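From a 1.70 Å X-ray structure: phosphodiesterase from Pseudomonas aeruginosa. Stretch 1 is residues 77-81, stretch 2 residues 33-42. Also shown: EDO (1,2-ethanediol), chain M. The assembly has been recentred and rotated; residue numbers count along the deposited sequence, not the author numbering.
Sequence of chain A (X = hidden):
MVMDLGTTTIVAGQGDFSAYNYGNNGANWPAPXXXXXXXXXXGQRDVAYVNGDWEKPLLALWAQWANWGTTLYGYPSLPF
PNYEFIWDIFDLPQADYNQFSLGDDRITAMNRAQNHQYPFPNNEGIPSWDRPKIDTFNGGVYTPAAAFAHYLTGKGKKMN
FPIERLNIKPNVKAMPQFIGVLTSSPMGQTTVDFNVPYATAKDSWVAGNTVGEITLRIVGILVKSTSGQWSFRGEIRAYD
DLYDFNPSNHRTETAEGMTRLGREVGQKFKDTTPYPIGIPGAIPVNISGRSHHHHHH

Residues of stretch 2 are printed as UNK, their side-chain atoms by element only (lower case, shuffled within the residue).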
# COMPACT_ATOMS: atom_id res chain seq x y z
N SER A 77 12.45 -5.05 22.87
CA SER A 77 13.72 -4.62 22.32
C SER A 77 14.50 -5.85 21.83
O SER A 77 14.47 -6.91 22.47
CB SER A 77 14.54 -3.84 23.35
OG SER A 77 15.00 -4.69 24.39
N LEU A 78 15.18 -5.70 20.70
CA LEU A 78 15.84 -6.82 20.03
C LEU A 78 17.35 -6.68 20.00
O LEU A 78 17.89 -5.57 20.07
CB LEU A 78 15.34 -6.95 18.59
CG LEU A 78 13.83 -7.14 18.40
CD1 LEU A 78 13.49 -7.30 16.92
CD2 LEU A 78 13.30 -8.32 19.21
N PRO A 79 18.04 -7.81 19.89
CA PRO A 79 19.49 -7.80 19.67
C PRO A 79 19.83 -7.01 18.40
O PRO A 79 20.63 -6.08 18.45
CB PRO A 79 19.82 -9.28 19.49
CG PRO A 79 18.74 -10.01 20.21
CD PRO A 79 17.51 -9.17 20.05
N PHE A 80 19.20 -7.38 17.29
CA PHE A 80 19.45 -6.71 16.02
C PHE A 80 18.15 -6.20 15.38
O PHE A 80 17.63 -6.81 14.45
CB PHE A 80 20.15 -7.65 15.04
CG PHE A 80 21.39 -8.30 15.60
CD1 PHE A 80 22.52 -7.55 15.85
CD2 PHE A 80 21.42 -9.66 15.84
CE1 PHE A 80 23.66 -8.14 16.35
CE2 PHE A 80 22.56 -10.26 16.33
CZ PHE A 80 23.67 -9.50 16.59
N PRO A 81 17.62 -5.08 15.89
CA PRO A 81 16.42 -4.45 15.33
C PRO A 81 16.69 -3.99 13.90
O PRO A 81 15.77 -3.93 13.08
CB PRO A 81 16.21 -3.25 16.26
CG PRO A 81 17.60 -2.96 16.79
CD PRO A 81 18.12 -4.34 17.06
N UNK A 33 20.21 -17.78 21.32
CA UNK A 33 20.65 -17.20 20.07
C UNK A 33 19.89 -15.93 19.74
O UNK A 33 18.67 -15.90 19.85
c UNK A 33 20.46 -18.22 18.94
o UNK A 33 20.63 -17.60 17.68
N UNK A 34 20.61 -14.89 19.31
CA UNK A 34 19.93 -13.66 18.88
C UNK A 34 19.18 -13.90 17.58
O UNK A 34 18.21 -13.20 17.31
c UNK A 34 22.36 -13.43 18.81
c UNK A 34 21.08 -12.67 18.63
c UNK A 34 22.05 -14.88 19.00
N UNK A 35 19.62 -14.89 16.80
CA UNK A 35 18.90 -15.29 15.60
C UNK A 35 17.56 -15.94 15.94
O UNK A 35 16.55 -15.73 15.26
c UNK A 35 19.76 -16.23 14.77
N UNK A 36 17.55 -16.75 16.99
CA UNK A 36 16.30 -17.35 17.45
C UNK A 36 15.34 -16.27 17.89
O UNK A 36 14.14 -16.33 17.61
o UNK A 36 15.16 -17.37 20.81
c UNK A 36 14.62 -18.31 20.23
c UNK A 36 15.32 -19.06 19.11
n UNK A 36 13.40 -18.74 20.55
c UNK A 36 16.56 -18.34 18.59
N UNK A 37 15.87 -15.26 18.58
CA UNK A 37 15.04 -14.17 19.06
C UNK A 37 14.45 -13.43 17.86
O UNK A 37 13.28 -13.04 17.88
c UNK A 37 15.86 -13.19 19.92
c UNK A 37 16.45 -13.91 21.14
c UNK A 37 14.99 -12.02 20.37
N UNK A 38 15.26 -13.28 16.82
CA UNK A 38 14.80 -12.64 15.59
C UNK A 38 13.62 -13.38 14.97
O UNK A 38 12.64 -12.76 14.57
N UNK A 39 13.72 -14.70 14.89
CA UNK A 39 12.60 -15.49 14.37
C UNK A 39 11.34 -15.30 15.20
O UNK A 39 10.25 -15.12 14.66
c UNK A 39 13.65 -17.38 13.05
c UNK A 39 12.95 -16.97 14.32
o UNK A 39 15.56 -18.51 9.54
c UNK A 39 15.68 -17.90 11.85
c UNK A 39 14.93 -18.14 10.71
c UNK A 39 15.04 -17.53 13.01
c UNK A 39 12.93 -17.62 11.89
c UNK A 39 13.56 -18.00 10.73
N UNK A 40 11.49 -15.37 16.52
CA UNK A 40 10.35 -15.18 17.41
C UNK A 40 9.71 -13.82 17.17
O UNK A 40 8.49 -13.71 17.13
c UNK A 40 9.91 -17.68 19.12
c UNK A 40 10.75 -15.29 18.90
c UNK A 40 9.63 -14.77 19.79
c UNK A 40 11.09 -16.74 19.24
N UNK A 41 10.55 -12.80 17.00
CA UNK A 41 10.04 -11.44 16.90
C UNK A 41 9.13 -11.24 15.67
O UNK A 41 8.26 -10.38 15.68
c UNK A 41 11.19 -10.41 16.90
o UNK A 41 11.90 -10.41 15.67
N UNK A 42 9.34 -12.04 14.63
CA UNK A 42 8.51 -11.93 13.42
C UNK A 42 7.04 -12.22 13.68
O UNK A 42 6.15 -11.66 13.02
c UNK A 42 10.48 -12.53 11.89
n UNK A 42 12.90 -11.90 10.19
c UNK A 42 10.96 -13.42 10.73
c UNK A 42 9.05 -12.85 12.31
c UNK A 42 12.48 -13.30 10.55
C1 EDO M . 18.16 -10.84 15.32
O1 EDO M . 17.62 -10.30 14.11
C2 EDO M . 17.39 -10.32 16.53
O2 EDO M . 17.12 -8.92 16.35

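Position 33 carries one carbon and then one oxygen. Its oxygen comes no closer to stretch 1 than 7.7 Å, to F80 CE2, and its CA-to-CB bond points away. The oxygen faces the start of the helix, where it accepts from the backbone N of position 36 at 3.3 Å and, weakly, from N of position 35 at 3.0 Å. One carbon and a hydroxyl make a serine, S33, whose OG serves as the N-cap.

At position 34 three carbons close a ring onto the backbone N. The CB lies 3.7 Å from P79 CB and 3.6 Å from F80 CE2. The closed ring defines proline. P34 thus opens the helix and, lacking an amide hydrogen, fits its first turn, where N needs no acceptor.

Position 35 has a single carbon, directed away from stretch 1: A35. Position 36 shows three carbons, the third bearing one oxygen and one nitrogen, a terminal amide on a chain long enough for glutamine. Q36 does not reach stretch 1, and its NE2 is bonded elsewhere in the structure.

Position 37 has one carbon carrying two more, a fork directly at CB. The CA-to-CB bond points toward stretch 1, and one of the two outer carbons lies 3.8 Å from P79 CD and 4.2 Å from L78 CD2. The fork makes this a valine, V37, and the touching carbon is its CG1.

Position 38 has no side-chain atoms and is glycine. Its CA lies 3.6 Å from EDO C2, and an ideal CB on G38 would come within 2.9 Å of EDO O1, a clash.

Position 39 combines one carbon with a six-carbon ring bearing an oxygen: Y39, out of reach of stretch 1. Position 40 has four carbons forked at the first, one arm two carbons long: I40, likewise remote.

Position 41 is again one carbon and one oxygen. The oxygen lies 3.7 Å from L78 CD1, and the CA-to-CB bond points toward stretch 1. One carbon and one oxygen make a serine. S41 OG donates to G38 O at 2.7 Å, one turn back. Position 42 ends four carbons in a row with a nitrogen: K42, whose NZ is bonded elsewhere in the structure.

The contacting positions 34, 37 and 41 are spaced three and four apart, so they fall on one side of the helix. Against them lie L78, P79 and F80, in a loop without regular structure. No hydrogen bond crosses between the stretches; apolar packing dominates the 245 Å² buried, both sides summed. The ethanediol, probably from the crystallisation liquor, adds a bridge of sorts: F80 N donates to EDO O2 at 2.8 Å, while P34 O approaches EDO C1 at 3.1 Å.

Stretch 2 (33-42) SPAQVGYISK
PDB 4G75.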